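Local atomic coordinates of protein (sliding clamp) (Enterobacteria phage RB69, PDB entry 1B77), a protein that probably encircles DNA as a ring of three subunits and tethers the replicative polymerase, so that synthesis is processive. Residues Val111-Thr116 with Met197-Gly202; Ala139-Asp144 with Asn177-Ile182; Val205-Glu210 with Ile218-Asp223. All coordinates share one frame; numbering follows the deposited sequence.

The chain first enters these contacts at 111-116. This segment pairs with 197-202, so contact 1 closes a loop of 80 residues. Contact 2 lies wholly within that loop, where 139-144 pairs with 177-182. Contact 3 follows in series: 205-210 meets 218-223 in a hairpin just after contact 1 closes. No two of the loops cross. Contacts 1 and 3 belong to one antiparallel sheet, joined by backbone bonds between 194-201 and 204-210. Contact 2 belongs to a second antiparallel sheet. L198, F180, I140 and M220 pack between the two sheets, and E221 N then reaches V181 O on the second one.

Contact 1 (Val111-Thr116 with Met197-Gly202); sequences VASVIT and MLWGAG
S113 and V114 share L198 as their partner, a classic beta bulge where antiparallel strand 114-118 begins. The carbonyl of L198 accepts both amides of the bulge. S113 N lies 2.7 Å from L198 O and in the carbonyl plane. V114 N lies 3.1 Å from L198 O and is tilted a little from that plane. In return, L198 N donates to V114 O at 2.9 Å, with an angle of 168° at the hydrogen. Both backbone polar atoms of L198 are therefore satisfied by the bulge, its oxygen twice over.

Past the bulge a side chain continues the pairing. S113 OG is anti to its own carbonyl carbon (chi1 -56°) and accepts from G200 N. The G200 N to S113 OG distance is 3.1 Å, and the bond is fairly straight at 160°. The hydroxyl thus takes up an amide of the opposite strand.

V114 and L198 form a hydrogen-bonded pair. On the face that carries them, V114 touches F178 and L198 touches F180 of the second sheet. I115 and M197 form the next, non-hydrogen-bonded pair, on the opposite face. Their side chains lie side by side, with I115 CG1 4.1 Å from M197 CG. A112 CB adds a contact at 3.8 Å to M197 CB. The M197 chain bends at chi3, turning CE off from I115.

On the far side of strand 194-201, M197 and W199 form backbone hydrogen bonds with K208 and A206. T116 OG1 and T170 OG1 share a hydrogen bond, and F228, the last residue of the chain, touches S113 and V114. At the W199 ring, CD1 meets two oxygens obliquely: V111 O at 3.5 Å and S113 OG at 3.6 Å.

Contact 2 (Ala139-Asp144 with Asn177-Ile182); sequences AITNKD and NFNFVI
F178 and N142 both hold CG between their own backbone N and carbonyl carbon (chi1 51° and 61°). The first torsion sets the root of the F178 ring, and the second brings the N142 amide carbon back toward F178 N and N177. N142 CB sits over one face of the F178 ring, a CH-pi contact with CB 4.1 Å from the ring centroid. The N142 amide also extends the antiparallel pairing beyond the last backbone bonds. Its OD1 accepts from F178 N at 2.9 Å, with the donor well above the plane of the amide. Its ND2 donates to N177 OD1 at 3.1 Å, the two amide planes being 46° apart. N177 ND2 is held in turn by D227.

T141 OG1 is anti to its backbone N and donates to F178 O. The modelled distance between T141 OG1 and F178 O, 2.5 Å, is very short, and its exact length is doubtful. I140 and F180 form the hydrogen-bonded pair, linked by two backbone bonds. I140 O also lies at the edge of the F178 ring, 3.7 Å from CD1. On the face that carries I140 and F180, I140 CD1 meets I182 CD1 at 4.0 Å.

Strands 137-143 and 178-183 are neighbours in a five-stranded antiparallel sheet. Strand 146-152 flanks the first and short strand 225-226 the second. Y172 meets F178 edge-to-face, and I140 and F180 pack on L198 of strand 194-201 in the facing sheet.

Contact 3 (Val205-Glu210 with Ile218-Asp223); sequences VAAKFE and IAMEAD
V205 and M220 meet side chain to side chain, crossing at about a right angle. V205 CG2 lies 3.4 Å from M220 CB, tighter than usual for two carbons. V205 chi1 of -71° sets CG1 anti to the carbonyl carbon, which leaves CG2 between the backbone N and carbonyl carbon, facing M220 CB. M220 is extended beyond CG and runs past A206. Its CG is 3.9 Å from A206 CA, and its SD is 3.8 Å from A206 O. The methyl end comes to A207 CB, but the modelled distance there is too short to be trusted.

The backbone positions these groups. A207 and I218 form a hydrogen-bonded antiparallel pair. A207 N donates to I218 O at 2.9 Å, and I218 N donates to A207 O at 2.8 Å. A206 and A219 are the adjacent non-hydrogen-bonded pair, with their side chains on the other face. Next along, M220 N donates to V205 O at 3.3 Å. That bond is longer, and the donor stands 50° out of the carbonyl plane of V205. On the face of A207 and I218, F209 CE1 touches I218 CD1 at 4.2 Å.

Further out, M220 is buried against L198, F180 and I182, so its side chain fills in between the two sheets, while I218 packs on M187 and I189. After M220 the chain turns to the second sheet, where E221 O accepts a hydrogen bond from S224 OG.

The two strands, 204-210 and 215-219, form a beta hairpin in a six-stranded antiparallel sheet. Strand 194-201 lies beyond the first. Strand 38-44 lies beyond the second, so the hairpin links the N-terminal and C-terminal parts of the subunit in one sheet.

Contact 1 (Val111-Thr116 with Met197-Gly202)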
# COMPACT_ATOMS: atom_id res chain seq x y z
N VAL A 111 43.86 0.35 7.62
CA VAL A 111 44.09 1.71 7.17
C VAL A 111 43.66 1.80 5.70
O VAL A 111 44.04 0.96 4.88
CB VAL A 111 45.58 2.11 7.31
CG1 VAL A 111 46.46 1.07 6.62
CG2 VAL A 111 45.81 3.50 6.70
N ALA A 112 42.86 2.81 5.39
CA ALA A 112 42.33 2.98 4.04
C ALA A 112 43.36 3.22 2.94
O ALA A 112 44.38 3.88 3.15
CB ALA A 112 41.29 4.10 4.03
N SER A 113 43.08 2.68 1.76
CA SER A 113 43.95 2.83 0.61
C SER A 113 43.57 4.16 -0.04
O SER A 113 44.43 4.86 -0.57
CB SER A 113 43.74 1.68 -0.37
OG SER A 113 43.93 0.43 0.26
N VAL A 114 42.28 4.48 0.01
CA VAL A 114 41.77 5.73 -0.55
C VAL A 114 40.52 6.15 0.21
O VAL A 114 39.73 5.30 0.63
CB VAL A 114 41.33 5.60 -2.02
CG1 VAL A 114 41.60 6.90 -2.76
CG2 VAL A 114 42.00 4.43 -2.68
N ILE A 115 40.33 7.45 0.38
CA ILE A 115 39.17 7.96 1.09
C ILE A 115 38.35 8.89 0.21
O ILE A 115 38.90 9.74 -0.47
CB ILE A 115 39.56 8.75 2.36
CG1 ILE A 115 40.29 7.83 3.35
CG2 ILE A 115 38.32 9.35 3.00
CD1 ILE A 115 40.80 8.55 4.60
N THR A 116 37.03 8.71 0.22
CA THR A 116 36.13 9.58 -0.54
C THR A 116 34.89 9.76 0.32
O THR A 116 34.91 9.46 1.52
CB THR A 116 35.74 8.97 -1.92
OG1 THR A 116 34.85 9.86 -2.60
CG2 THR A 116 35.05 7.62 -1.75
N MET A 197 35.71 4.83 2.94
CA MET A 197 37.09 4.36 2.99
C MET A 197 37.25 3.03 2.27
O MET A 197 36.65 2.02 2.66
CB MET A 197 37.52 4.25 4.44
CG MET A 197 37.37 5.56 5.18
SD MET A 197 37.61 5.39 6.93
CE MET A 197 35.95 4.89 7.44
N LEU A 198 38.05 3.03 1.22
CA LEU A 198 38.29 1.85 0.40
C LEU A 198 39.65 1.21 0.69
O LEU A 198 40.66 1.91 0.81
CB LEU A 198 38.17 2.23 -1.07
CG LEU A 198 36.87 2.97 -1.39
CD1 LEU A 198 36.95 3.59 -2.77
CD2 LEU A 198 35.70 2.01 -1.29
N TRP A 199 39.67 -0.11 0.79
CA TRP A 199 40.90 -0.83 1.09
C TRP A 199 41.15 -2.05 0.23
O TRP A 199 40.25 -2.87 0.02
CB TRP A 199 40.90 -1.28 2.54
CG TRP A 199 42.02 -2.21 2.87
CD1 TRP A 199 43.34 -1.89 2.99
CD2 TRP A 199 41.91 -3.61 3.15
NE1 TRP A 199 44.06 -3.01 3.34
CE2 TRP A 199 43.21 -4.07 3.45
CE3 TRP A 199 40.85 -4.52 3.20
CZ2 TRP A 199 43.48 -5.41 3.78
CZ3 TRP A 199 41.11 -5.85 3.52
CH2 TRP A 199 42.41 -6.27 3.81
N GLY A 200 42.38 -2.17 -0.23
CA GLY A 200 42.77 -3.30 -1.05
C GLY A 200 44.18 -3.75 -0.71
O GLY A 200 45.09 -2.94 -0.62
N ALA A 201 44.33 -5.05 -0.49
CA ALA A 201 45.63 -5.64 -0.17
C ALA A 201 45.64 -7.00 -0.83
O ALA A 201 45.20 -7.99 -0.25
CB ALA A 201 45.80 -5.78 1.34
N GLY A 202 46.14 -7.05 -2.06
CA GLY A 202 46.17 -8.30 -2.78
C GLY A 202 44.76 -8.70 -3.15
O GLY A 202 43.98 -7.90 -3.69

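Contact 2 (Ala139-Asp144 with Asn177-Ile182)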
# COMPACT_ATOMS: atom_id res chain seq x y z
N ALA A 139 30.69 0.06 -9.23
CA ALA A 139 32.15 0.05 -9.21
C ALA A 139 32.65 1.45 -8.87
O ALA A 139 32.27 2.43 -9.52
CB ALA A 139 32.70 -0.39 -10.55
N ILE A 140 33.48 1.55 -7.84
CA ILE A 140 34.05 2.84 -7.44
C ILE A 140 35.45 2.88 -8.05
O ILE A 140 36.30 2.05 -7.71
CB ILE A 140 34.09 2.96 -5.91
CG1 ILE A 140 32.69 2.69 -5.34
CG2 ILE A 140 34.55 4.35 -5.50
CD1 ILE A 140 32.63 2.55 -3.83
N THR A 141 35.67 3.82 -8.95
CA THR A 141 36.95 3.91 -9.63
C THR A 141 37.51 5.32 -9.80
O THR A 141 36.79 6.32 -9.62
CB THR A 141 36.84 3.26 -11.02
OG1 THR A 141 38.14 3.11 -11.59
CG2 THR A 141 35.99 4.12 -11.94
N ASN A 142 38.79 5.40 -10.13
CA ASN A 142 39.44 6.69 -10.35
C ASN A 142 39.32 7.04 -11.82
O ASN A 142 39.68 6.25 -12.69
CB ASN A 142 40.93 6.63 -9.94
CG ASN A 142 41.72 5.62 -10.75
OD1 ASN A 142 41.41 4.42 -10.75
ND2 ASN A 142 42.77 6.09 -11.42
N LYS A 143 38.79 8.23 -12.09
CA LYS A 143 38.60 8.67 -13.46
C LYS A 143 38.70 10.18 -13.61
O LYS A 143 38.07 10.93 -12.86
CB LYS A 143 37.23 8.20 -13.96
CG LYS A 143 36.90 8.67 -15.36
CD LYS A 143 35.47 8.33 -15.73
CE LYS A 143 35.21 8.64 -17.20
NZ LYS A 143 36.15 7.87 -18.08
N ASP A 144 39.50 10.62 -14.58
CA ASP A 144 39.70 12.03 -14.89
C ASP A 144 39.89 12.94 -13.68
O ASP A 144 39.31 14.03 -13.60
CB ASP A 144 38.53 12.54 -15.74
CG ASP A 144 38.50 11.92 -17.13
OD1 ASP A 144 39.42 12.22 -17.93
OD2 ASP A 144 37.58 11.14 -17.41
N ASN A 177 45.60 3.40 -9.09
CA ASN A 177 44.44 3.13 -9.95
C ASN A 177 43.62 2.03 -9.27
O ASN A 177 44.18 1.20 -8.56
CB ASN A 177 44.90 2.65 -11.34
CG ASN A 177 45.76 3.67 -12.04
OD1 ASN A 177 45.27 4.70 -12.51
ND2 ASN A 177 47.06 3.39 -12.10
N PHE A 178 42.31 2.00 -9.50
CA PHE A 178 41.48 1.00 -8.86
C PHE A 178 40.06 0.97 -9.41
O PHE A 178 39.55 1.96 -9.93
CB PHE A 178 41.44 1.27 -7.35
CG PHE A 178 41.08 2.69 -6.99
CD1 PHE A 178 39.76 3.12 -7.05
CD2 PHE A 178 42.07 3.61 -6.66
CE1 PHE A 178 39.43 4.45 -6.78
CE2 PHE A 178 41.75 4.94 -6.39
CZ PHE A 178 40.43 5.36 -6.46
N ASN A 179 39.44 -0.20 -9.29
CA ASN A 179 38.07 -0.42 -9.73
C ASN A 179 37.45 -1.39 -8.73
O ASN A 179 37.41 -2.61 -8.97
CB ASN A 179 38.04 -1.01 -11.14
CG ASN A 179 36.64 -1.06 -11.73
OD1 ASN A 179 35.92 -2.05 -11.57
ND2 ASN A 179 36.24 0.01 -12.39
N PHE A 180 37.00 -0.85 -7.60
CA PHE A 180 36.41 -1.65 -6.54
C PHE A 180 34.95 -1.96 -6.86
O PHE A 180 34.14 -1.05 -7.05
CB PHE A 180 36.51 -0.94 -5.19
CG PHE A 180 37.92 -0.65 -4.75
CD1 PHE A 180 38.74 -1.67 -4.27
CD2 PHE A 180 38.43 0.64 -4.81
CE1 PHE A 180 40.05 -1.40 -3.85
CE2 PHE A 180 39.74 0.92 -4.39
CZ PHE A 180 40.54 -0.11 -3.91
N VAL A 181 34.63 -3.24 -6.92
CA VAL A 181 33.28 -3.70 -7.24
C VAL A 181 32.46 -4.10 -6.02
O VAL A 181 32.91 -4.88 -5.17
CB VAL A 181 33.35 -4.91 -8.20
CG1 VAL A 181 31.94 -5.34 -8.60
CG2 VAL A 181 34.18 -4.55 -9.40
N ILE A 182 31.24 -3.57 -5.94
CA ILE A 182 30.34 -3.86 -4.82
C ILE A 182 28.99 -4.40 -5.27
O ILE A 182 28.37 -3.86 -6.18
CB ILE A 182 30.11 -2.60 -3.95
CG1 ILE A 182 31.41 -2.23 -3.23
CG2 ILE A 182 28.99 -2.84 -2.95
CD1 ILE A 182 31.33 -0.94 -2.44

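Contact 3 (Val205-Glu210 with Ile218-Asp223)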
# COMPACT_ATOMS: atom_id res chain seq x y z
N VAL A 205 39.75 -7.15 -0.52
CA VAL A 205 39.17 -5.84 -0.75
C VAL A 205 37.94 -5.64 0.13
O VAL A 205 37.15 -6.56 0.32
CB VAL A 205 38.77 -5.66 -2.23
CG1 VAL A 205 40.02 -5.54 -3.08
CG2 VAL A 205 37.94 -6.84 -2.69
N ALA A 206 37.79 -4.44 0.66
CA ALA A 206 36.65 -4.12 1.51
C ALA A 206 36.43 -2.63 1.50
O ALA A 206 37.30 -1.85 1.11
CB ALA A 206 36.90 -4.62 2.94
N ALA A 207 35.24 -2.22 1.93
CA ALA A 207 34.87 -0.82 1.97
C ALA A 207 34.21 -0.50 3.30
O ALA A 207 33.54 -1.34 3.89
CB ALA A 207 33.92 -0.49 0.82
N LYS A 208 34.38 0.73 3.75
CA LYS A 208 33.77 1.17 4.99
C LYS A 208 33.04 2.48 4.74
O LYS A 208 33.59 3.41 4.15
CB LYS A 208 34.82 1.36 6.08
CG LYS A 208 34.24 1.90 7.37
CD LYS A 208 35.24 1.86 8.51
CE LYS A 208 34.66 2.52 9.75
NZ LYS A 208 35.62 2.49 10.89
N PHE A 209 31.78 2.53 5.16
CA PHE A 209 30.97 3.74 5.01
C PHE A 209 30.68 4.22 6.42
O PHE A 209 30.04 3.51 7.21
CB PHE A 209 29.66 3.46 4.28
CG PHE A 209 29.83 3.11 2.84
CD1 PHE A 209 30.40 1.90 2.46
CD2 PHE A 209 29.42 4.00 1.84
CE1 PHE A 209 30.56 1.57 1.12
CE2 PHE A 209 29.57 3.68 0.50
CZ PHE A 209 30.14 2.46 0.13
N GLU A 210 31.15 5.42 6.73
CA GLU A 210 30.96 5.95 8.05
C GLU A 210 30.22 7.28 8.13
O GLU A 210 30.55 8.24 7.43
CB GLU A 210 32.30 6.08 8.75
CG GLU A 210 32.20 6.63 10.14
CD GLU A 210 33.53 6.61 10.85
OE1 GLU A 210 34.51 7.15 10.31
OE2 GLU A 210 33.58 6.05 11.97
N ILE A 218 31.60 -3.37 4.12
CA ILE A 218 31.09 -4.25 3.09
C ILE A 218 32.22 -4.89 2.29
O ILE A 218 33.13 -4.21 1.81
CB ILE A 218 30.17 -3.47 2.13
CG1 ILE A 218 29.01 -2.86 2.92
CG2 ILE A 218 29.66 -4.39 1.04
CD1 ILE A 218 28.25 -1.79 2.18
N ALA A 219 32.14 -6.21 2.16
CA ALA A 219 33.13 -6.96 1.40
C ALA A 219 32.95 -6.62 -0.07
O ALA A 219 31.84 -6.40 -0.53
CB ALA A 219 32.94 -8.45 1.63
N MET A 220 34.05 -6.57 -0.81
CA MET A 220 33.98 -6.27 -2.23
C MET A 220 34.17 -7.53 -3.08
O MET A 220 34.68 -8.54 -2.60
CB MET A 220 35.00 -5.19 -2.60
CG MET A 220 34.71 -3.85 -1.92
SD MET A 220 35.91 -2.58 -2.35
CE MET A 220 34.95 -1.15 -2.10
N GLU A 221 33.76 -7.45 -4.34
CA GLU A 221 33.84 -8.58 -5.25
C GLU A 221 35.23 -9.00 -5.72
O GLU A 221 36.18 -8.22 -5.68
CB GLU A 221 32.96 -8.31 -6.47
CG GLU A 221 31.52 -7.99 -6.09
CD GLU A 221 30.96 -9.03 -5.15
OE1 GLU A 221 30.95 -10.22 -5.52
OE2 GLU A 221 30.53 -8.66 -4.03
N ALA A 222 35.32 -10.25 -6.17
CA ALA A 222 36.57 -10.83 -6.64
C ALA A 222 37.06 -10.16 -7.93
O ALA A 222 38.25 -10.13 -8.20
CB ALA A 222 36.40 -12.33 -6.87
N ASP A 223 36.13 -9.61 -8.71
CA ASP A 223 36.52 -8.94 -9.94
C ASP A 223 37.04 -7.53 -9.71
O ASP A 223 37.26 -6.77 -10.65
CB ASP A 223 35.35 -8.94 -10.94
CG ASP A 223 34.03 -8.58 -10.29
OD1 ASP A 223 33.67 -9.21 -9.27
OD2 ASP A 223 33.35 -7.67 -10.81